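Local coordinates for angiotensin-converting enzyme (Anopheles gambiae, PDB 6S1Z), which is a zinc-dependent peptidase that probably cleaves dipeptides from the C-terminal ends of peptides, and binds the phosphinic inhibitor fosinoprilat at its zinc, at residues Q363-Y368 / G382-V387; V339-C344 / H357-I362. All coordinates share one frame; numbering follows the deposited sequence.

Contact 1: Q363-Y368 / G382-V387; sequences QYYLQY and GFHEAV. With ZN (zinc ion), chain D.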
loop_
_atom_site.group_PDB
_atom_site.type_symbol
_atom_site.label_atom_id
_atom_site.label_comp_id
_atom_site.label_asym_id
_atom_site.label_seq_id
_atom_site.Cartn_x
_atom_site.Cartn_y
_atom_site.Cartn_z
ATOM N N GLN A 363 -11.730 9.926 0.960
ATOM C CA GLN A 363 -12.090 11.029 0.076
ATOM C C GLN A 363 -12.582 10.513 -1.269
ATOM O O GLN A 363 -13.610 10.965 -1.785
ATOM C CB GLN A 363 -10.889 11.956 -0.116
ATOM C CG GLN A 363 -11.125 13.062 -1.130
ATOM C CD GLN A 363 -12.311 13.930 -0.765
ATOM O OE1 GLN A 363 -13.212 14.145 -1.576
ATOM N NE2 GLN A 363 -12.318 14.434 0.463
ATOM N N TYR A 364 -11.851 9.562 -1.853
ATOM C CA TYR A 364 -12.226 9.031 -3.159
ATOM C C TYR A 364 -13.643 8.472 -3.144
ATOM O O TYR A 364 -14.349 8.543 -4.157
ATOM C CB TYR A 364 -11.232 7.949 -3.579
ATOM C CG TYR A 364 -10.901 7.934 -5.055
ATOM C CD1 TYR A 364 -11.818 8.366 -6.004
ATOM C CD2 TYR A 364 -9.665 7.485 -5.499
ATOM C CE1 TYR A 364 -11.515 8.350 -7.350
ATOM C CE2 TYR A 364 -9.352 7.465 -6.844
ATOM C CZ TYR A 364 -10.280 7.901 -7.765
ATOM O OH TYR A 364 -9.972 7.881 -9.107
ATOM N N TYR A 365 -14.074 7.914 -2.012
ATOM C CA TYR A 365 -15.444 7.428 -1.894
ATOM C C TYR A 365 -16.439 8.579 -1.966
ATOM O O TYR A 365 -17.436 8.511 -2.696
ATOM C CB TYR A 365 -15.615 6.663 -0.582
ATOM C CG TYR A 365 -14.648 5.515 -0.395
ATOM C CD1 TYR A 365 -14.231 4.746 -1.472
ATOM C CD2 TYR A 365 -14.157 5.197 0.864
ATOM C CE1 TYR A 365 -13.351 3.693 -1.300
ATOM C CE2 TYR A 365 -13.275 4.150 1.046
ATOM C CZ TYR A 365 -12.875 3.400 -0.039
ATOM O OH TYR A 365 -11.998 2.356 0.138
ATOM N N LEU A 366 -16.180 9.650 -1.213
ATOM C CA LEU A 366 -17.104 10.773 -1.150
ATOM C C LEU A 366 -17.237 11.489 -2.488
ATOM O O LEU A 366 -18.220 12.208 -2.698
ATOM C CB LEU A 366 -16.642 11.760 -0.077
ATOM C CG LEU A 366 -16.456 11.158 1.319
ATOM C CD1 LEU A 366 -15.742 12.126 2.249
ATOM C CD2 LEU A 366 -17.801 10.753 1.903
ATOM N N GLN A 367 -16.277 11.307 -3.396
ATOM C CA GLN A 367 -16.309 12.023 -4.664
ATOM C C GLN A 367 -17.185 11.320 -5.694
ATOM O O GLN A 367 -17.903 11.985 -6.450
ATOM C CB GLN A 367 -14.887 12.195 -5.200
ATOM C CG GLN A 367 -14.011 13.091 -4.336
ATOM C CD GLN A 367 -14.515 14.523 -4.276
ATOM O OE1 GLN A 367 -15.447 14.895 -4.989
ATOM N NE2 GLN A 367 -13.897 15.333 -3.424
ATOM N N TYR A 368 -17.151 9.986 -5.744
ATOM C CA TYR A 368 -17.951 9.238 -6.705
ATOM C C TYR A 368 -19.136 8.526 -6.058
ATOM O O TYR A 368 -19.704 7.610 -6.659
ATOM C CB TYR A 368 -17.084 8.234 -7.473
ATOM C CG TYR A 368 -16.306 7.230 -6.641
ATOM C CD1 TYR A 368 -16.942 6.401 -5.723
ATOM C CD2 TYR A 368 -14.936 7.084 -6.809
ATOM C CE1 TYR A 368 -16.231 5.479 -4.981
ATOM C CE2 TYR A 368 -14.218 6.163 -6.072
ATOM C CZ TYR A 368 -14.870 5.365 -5.160
ATOM O OH TYR A 368 -14.157 4.445 -4.427
ATOM N N GLY A 382 -4.296 2.039 -8.967
ATOM C CA GLY A 382 -3.216 2.951 -8.624
ATOM C C GLY A 382 -3.721 4.280 -8.096
ATOM O O GLY A 382 -3.221 4.793 -7.090
ATOM N N PHE A 383 -4.713 4.863 -8.775
ATOM C CA PHE A 383 -5.264 6.142 -8.338
ATOM C C PHE A 383 -5.672 6.088 -6.872
ATOM O O PHE A 383 -5.315 6.968 -6.080
ATOM C CB PHE A 383 -6.465 6.522 -9.208
ATOM C CG PHE A 383 -6.101 6.957 -10.599
ATOM C CD1 PHE A 383 -5.833 6.024 -11.585
ATOM C CD2 PHE A 383 -6.039 8.302 -10.925
ATOM C CE1 PHE A 383 -5.503 6.421 -12.866
ATOM C CE2 PHE A 383 -5.711 8.705 -12.206
ATOM C CZ PHE A 383 -5.442 7.763 -13.177
ATOM N N HIS A 384 -6.418 5.048 -6.495
ATOM C CA HIS A 384 -6.946 4.943 -5.139
ATOM C C HIS A 384 -5.838 5.081 -4.104
ATOM O O HIS A 384 -5.896 5.940 -3.216
ATOM C CB HIS A 384 -7.674 3.606 -4.976
ATOM C CG HIS A 384 -9.083 3.740 -4.490
ATOM N ND1 HIS A 384 -9.458 4.657 -3.533
ATOM C CD2 HIS A 384 -10.211 3.075 -4.836
ATOM C CE1 HIS A 384 -10.754 4.546 -3.303
ATOM N NE2 HIS A 384 -11.236 3.595 -4.083
ATOM N N GLU A 385 -4.810 4.234 -4.206
ATOM C CA GLU A 385 -3.724 4.270 -3.234
ATOM C C GLU A 385 -2.967 5.589 -3.296
ATOM O O GLU A 385 -2.434 6.051 -2.280
ATOM C CB GLU A 385 -2.752 3.113 -3.475
ATOM C CG GLU A 385 -3.389 1.774 -3.826
ATOM C CD GLU A 385 -4.322 1.253 -2.750
ATOM O OE1 GLU A 385 -5.527 1.090 -3.035
ATOM O OE2 GLU A 385 -3.851 1.005 -1.619
ATOM N N ALA A 386 -2.912 6.210 -4.476
ATOM C CA ALA A 386 -2.053 7.373 -4.669
ATOM C C ALA A 386 -2.601 8.600 -3.953
ATOM O O ALA A 386 -1.830 9.395 -3.403
ATOM C CB ALA A 386 -1.891 7.658 -6.162
ATOM N N VAL A 387 -3.927 8.766 -3.942
ATOM C CA VAL A 387 -4.535 10.004 -3.451
ATOM C C VAL A 387 -3.926 10.405 -2.114
ATOM O O VAL A 387 -3.373 11.500 -1.960
ATOM C CB VAL A 387 -6.061 9.850 -3.340
ATOM C CG1 VAL A 387 -6.690 11.146 -2.845
ATOM C CG2 VAL A 387 -6.658 9.439 -4.678
HETATM ZN ZN ZN D . -4.339 2.020 0.001
#

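Contact 2: V339-C344 / H357-I362; sequences VRIKQC and HELGHI. With ZN (zinc ion), chain D; KS8 (fosinoprilat), chain C.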
loop_
_atom_site.group_PDB
_atom_site.type_symbol
_atom_site.label_atom_id
_atom_site.label_comp_id
_atom_site.label_asym_id
_atom_site.label_seq_id
_atom_site.Cartn_x
_atom_site.Cartn_y
_atom_site.Cartn_z
ATOM N N VAL A 339 -18.572 6.397 5.624
ATOM C CA VAL A 339 -17.156 6.131 5.395
ATOM C C VAL A 339 -16.504 5.861 6.743
ATOM O O VAL A 339 -16.749 6.590 7.711
ATOM C CB VAL A 339 -16.469 7.305 4.674
ATOM C CG1 VAL A 339 -17.233 7.670 3.410
ATOM C CG2 VAL A 339 -16.350 8.510 5.599
ATOM N N ARG A 340 -15.678 4.818 6.805
ATOM C CA ARG A 340 -15.044 4.419 8.052
ATOM C C ARG A 340 -13.593 4.039 7.801
ATOM O O ARG A 340 -13.232 3.569 6.719
ATOM C CB ARG A 340 -15.775 3.239 8.707
ATOM C CG ARG A 340 -17.231 3.514 9.036
ATOM C CD ARG A 340 -17.896 2.291 9.649
ATOM N NE ARG A 340 -19.296 2.170 9.248
ATOM C CZ ARG A 340 -20.092 1.166 9.599
ATOM N NH1 ARG A 340 -19.636 0.185 10.368
ATOM N NH2 ARG A 340 -21.349 1.140 9.180
ATOM N N ILE A 341 -12.764 4.246 8.824
ATOM C CA ILE A 341 -11.359 3.858 8.807
ATOM C C ILE A 341 -11.093 2.996 10.032
ATOM O O ILE A 341 -11.448 3.376 11.154
ATOM C CB ILE A 341 -10.422 5.083 8.791
ATOM C CG1 ILE A 341 -10.309 5.639 7.368
ATOM C CG2 ILE A 341 -9.048 4.716 9.352
ATOM C CD1 ILE A 341 -9.542 6.944 7.268
ATOM N N LYS A 342 -10.472 1.841 9.816
ATOM C CA LYS A 342 -10.106 0.915 10.885
ATOM C C LYS A 342 -8.582 0.873 10.946
ATOM O O LYS A 342 -7.940 0.163 10.166
ATOM C CB LYS A 342 -10.704 -0.466 10.630
ATOM C CG LYS A 342 -10.331 -1.519 11.663
ATOM C CD LYS A 342 -11.067 -2.835 11.419
ATOM C CE LYS A 342 -10.616 -3.524 10.136
ATOM N NZ LYS A 342 -9.192 -3.957 10.190
ATOM N N GLN A 343 -8.005 1.638 11.872
ATOM C CA GLN A 343 -6.555 1.762 11.985
ATOM C C GLN A 343 -6.164 1.782 13.453
ATOM O O GLN A 343 -6.629 2.639 14.209
ATOM C CB GLN A 343 -6.059 3.030 11.282
ATOM C CG GLN A 343 -4.590 3.333 11.516
ATOM C CD GLN A 343 -4.104 4.515 10.702
ATOM O OE1 GLN A 343 -4.667 4.837 9.656
ATOM N NE2 GLN A 343 -3.055 5.172 11.185
ATOM N N CYS A 344 -5.301 0.844 13.852
ATOM C CA CYS A 344 -4.778 0.789 15.218
ATOM C C CYS A 344 -3.671 1.835 15.364
ATOM O O CYS A 344 -2.481 1.533 15.474
ATOM C CB CYS A 344 -4.280 -0.614 15.540
ATOM S SG CYS A 344 -5.585 -1.871 15.515
ATOM N N HIS A 357 -2.893 8.193 3.878
ATOM C CA HIS A 357 -3.172 7.157 2.890
ATOM C C HIS A 357 -4.595 6.634 3.031
ATOM O O HIS A 357 -5.298 6.443 2.031
ATOM C CB HIS A 357 -2.173 6.012 3.026
ATOM C CG HIS A 357 -2.504 4.832 2.170
ATOM N ND1 HIS A 357 -2.255 4.801 0.816
ATOM C CD2 HIS A 357 -3.086 3.648 2.473
ATOM C CE1 HIS A 357 -2.658 3.643 0.323
ATOM N NE2 HIS A 357 -3.165 2.926 1.308
ATOM N N GLU A 358 -5.037 6.391 4.267
ATOM C CA GLU A 358 -6.402 5.927 4.485
ATOM C C GLU A 358 -7.413 7.017 4.149
ATOM O O GLU A 358 -8.457 6.739 3.549
ATOM C CB GLU A 358 -6.571 5.466 5.933
ATOM C CG GLU A 358 -5.608 4.365 6.355
ATOM C CD GLU A 358 -5.803 3.083 5.571
ATOM O OE1 GLU A 358 -6.814 2.972 4.847
ATOM O OE2 GLU A 358 -4.943 2.183 5.680
ATOM N N LEU A 359 -7.120 8.264 4.528
ATOM C CA LEU A 359 -8.027 9.363 4.217
ATOM C C LEU A 359 -8.158 9.560 2.712
ATOM O O LEU A 359 -9.242 9.884 2.213
ATOM C CB LEU A 359 -7.540 10.647 4.887
ATOM C CG LEU A 359 -7.538 10.638 6.417
ATOM C CD1 LEU A 359 -6.863 11.887 6.947
ATOM C CD2 LEU A 359 -8.950 10.522 6.970
ATOM N N GLY A 360 -7.063 9.375 1.971
ATOM C CA GLY A 360 -7.144 9.434 0.522
ATOM C C GLY A 360 -8.121 8.425 -0.048
ATOM O O GLY A 360 -8.756 8.681 -1.075
ATOM N N HIS A 361 -8.253 7.267 0.603
ATOM C CA HIS A 361 -9.251 6.290 0.185
ATOM C C HIS A 361 -10.656 6.750 0.550
ATOM O O HIS A 361 -11.599 6.561 -0.227
ATOM C CB HIS A 361 -8.951 4.933 0.819
ATOM C CG HIS A 361 -7.741 4.260 0.255
ATOM N ND1 HIS A 361 -7.620 3.951 -1.082
ATOM C CD2 HIS A 361 -6.600 3.833 0.844
ATOM C CE1 HIS A 361 -6.456 3.365 -1.294
ATOM N NE2 HIS A 361 -5.817 3.283 -0.141
ATOM N N ILE A 362 -10.816 7.356 1.727
ATOM C CA ILE A 362 -12.128 7.833 2.147
ATOM C C ILE A 362 -12.603 8.952 1.229
ATOM O O ILE A 362 -13.748 8.952 0.759
ATOM C CB ILE A 362 -12.086 8.292 3.615
ATOM C CG1 ILE A 362 -11.755 7.118 4.543
ATOM C CG2 ILE A 362 -13.404 8.941 4.006
ATOM C CD1 ILE A 362 -12.823 6.039 4.612
HETATM ZN ZN ZN D . -4.339 2.020 0.001
HETATM C C04 KS8 C . -5.396 -1.354 3.093
HETATM C C05 KS8 C . -6.124 -1.887 1.783
HETATM C C06 KS8 C . -6.881 -3.255 2.039
HETATM C C07 KS8 C . -8.398 -3.069 2.175
HETATM C C08 KS8 C . -9.154 -4.454 2.433
HETATM C C09 KS8 C . -9.516 -5.257 1.359
HETATM C C10 KS8 C . -10.171 -6.459 1.583
HETATM C C11 KS8 C . -10.468 -6.866 2.902
HETATM C C12 KS8 C . -10.109 -6.073 3.963
HETATM C C13 KS8 C . -9.449 -4.859 3.740
HETATM C C14 KS8 C . -3.038 0.315 3.852
HETATM C C15 KS8 C . -1.865 -0.479 3.180
HETATM C C18 KS8 C . -0.019 0.993 4.130
HETATM C C19 KS8 C . 1.304 1.497 3.450
HETATM C C20 KS8 C . 1.669 0.334 2.468
HETATM C C21 KS8 C . 0.849 -0.730 2.793
HETATM C C22 KS8 C . 1.492 -1.644 3.817
HETATM C C25 KS8 C . 1.124 2.765 2.716
HETATM C C26 KS8 C . 0.656 3.883 3.682
HETATM C C27 KS8 C . 1.765 4.450 4.571
HETATM C C28 KS8 C . 2.909 4.973 3.724
HETATM C C29 KS8 C . 3.473 3.832 2.867
HETATM C C30 KS8 C . 2.400 3.187 1.978
HETATM N N17 KS8 C . -0.437 -0.051 3.395
HETATM O O01 KS8 C . -4.128 0.342 1.373
HETATM O O03 KS8 C . -5.484 1.452 3.146
HETATM O O16 KS8 C . -2.108 -1.426 2.501
HETATM O O23 KS8 C . 1.696 -1.239 5.009
HETATM O O24 KS8 C . 1.809 -2.761 3.501
HETATM P P02 KS8 C . -4.535 0.263 2.790
#

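Contact 1: Q363-Y368 / G382-V387
Tyr364, Tyr365 and Tyr368 close around His384 in a buried, mainly aromatic helix-to-helix contact. It joins the C-terminal part of helix 349-368 to the first turns of helix 381-396, beside the zinc site. The short segment axes come no nearer than 10.7 Å and run at 121°, so side chains bridge the gap. Tyr364 gives the broadest contact. Its ring turns an edge toward the face of the His384 ring in an edge-to-face pair, with the planes at 59°. Tyr364 CD2 lies 3.5 Å from His384 ND1 on that face. The same atom, Tyr364 CD2, also meets Val387 CG2 at 3.7 Å. Val387 CG2, anti to the carbonyl carbon, is the branch that meets the ring. The ring ends against Phe383, where Tyr364 OH is 3.8 Å from Phe383 CB. That hydroxyl also bonds to the backbone N of Ala379. Tyr365 reaches the imidazole from another direction, with Tyr365 CE1 3.4 Å from His384 CE1. Tyr365 OH bonds to the backbone O of Ala330. Tyr368 OH and His384 NE2 share a hydrogen bond of 3.1 Å, and either could donate. The hydroxyl lies near the plane of the imidazole, at its edge. The tyrosine contacts and this bond are likely to limit rotation of the His384 ring, which also meets the ring of His361. Glu385, the next residue, points away from helix 349-368, and Glu385 OE2 binds the zinc ion at 2.0 Å. The pairing is characteristic of a gluzincin zinc site, in which a second helix supplies the glutamate ligand to the HExxH helix.

Contact 2: V339-C344 / H357-I362
Strand 339-342 runs nearly antiparallel to helix 357-362, at 160°, with the short axes 8.9 Å apart at closest approach. Ile362 makes the largest contact. Its CG2 branch meets Val339, with Ile362 CG2 3.4 Å from Val339 CG2. Its other branch lies across Ile341, where the two CG1 atoms of Ile341 and Ile362 are 3.5 Å apart. The tip of that branch, Ile362 CD1, rests 3.3 Å from the backbone O of Arg340. Ile341 CD1 fits between Leu359 CD2 and Glu358 CB, at 3.6 Å from each. Beyond this apolar strip, Gln343 OE1 packs 3.5 Å from Glu358 CG. The Glu358 chain bends at chi2 (-63°), and its carboxylate faces the inhibitor: Glu358 OE1 lies 2.6 Å from fosinoprilat O03. His357 and His361 use their NE2 atoms to bind the zinc ion, and fosinoprilat O01 is a further ligand. His357 lays one ring face under carbon C25 of the inhibitor. The helix carries the HExxH motif of zinc metallopeptidases, here backed by strand 339-342 and with a phosphinic inhibitor bound at its zinc site.

How the contacts relate
Both contacts are buried and share helix 349-368, contact 2 using its middle and contact 1 its C-terminal part. Contact 2 sets the helix against a strand of a small antiparallel sheet, through aliphatic branches and no hydrogen bond. Contact 1 sets it against a second helix, through aromatic rings and one hydrogen bond. They meet at the zinc ion, where 357-362 gives two histidines and 382-387 the glutamate. Glu385 OE1 comes 3.0 Å from His361 CE1. Away from the metal, Leu366 CD2 packs on Val339 CG1 at 3.5 Å. Fosinoprilat touches Glu385 as well as the histidines, so both contacts border the inhibitor site.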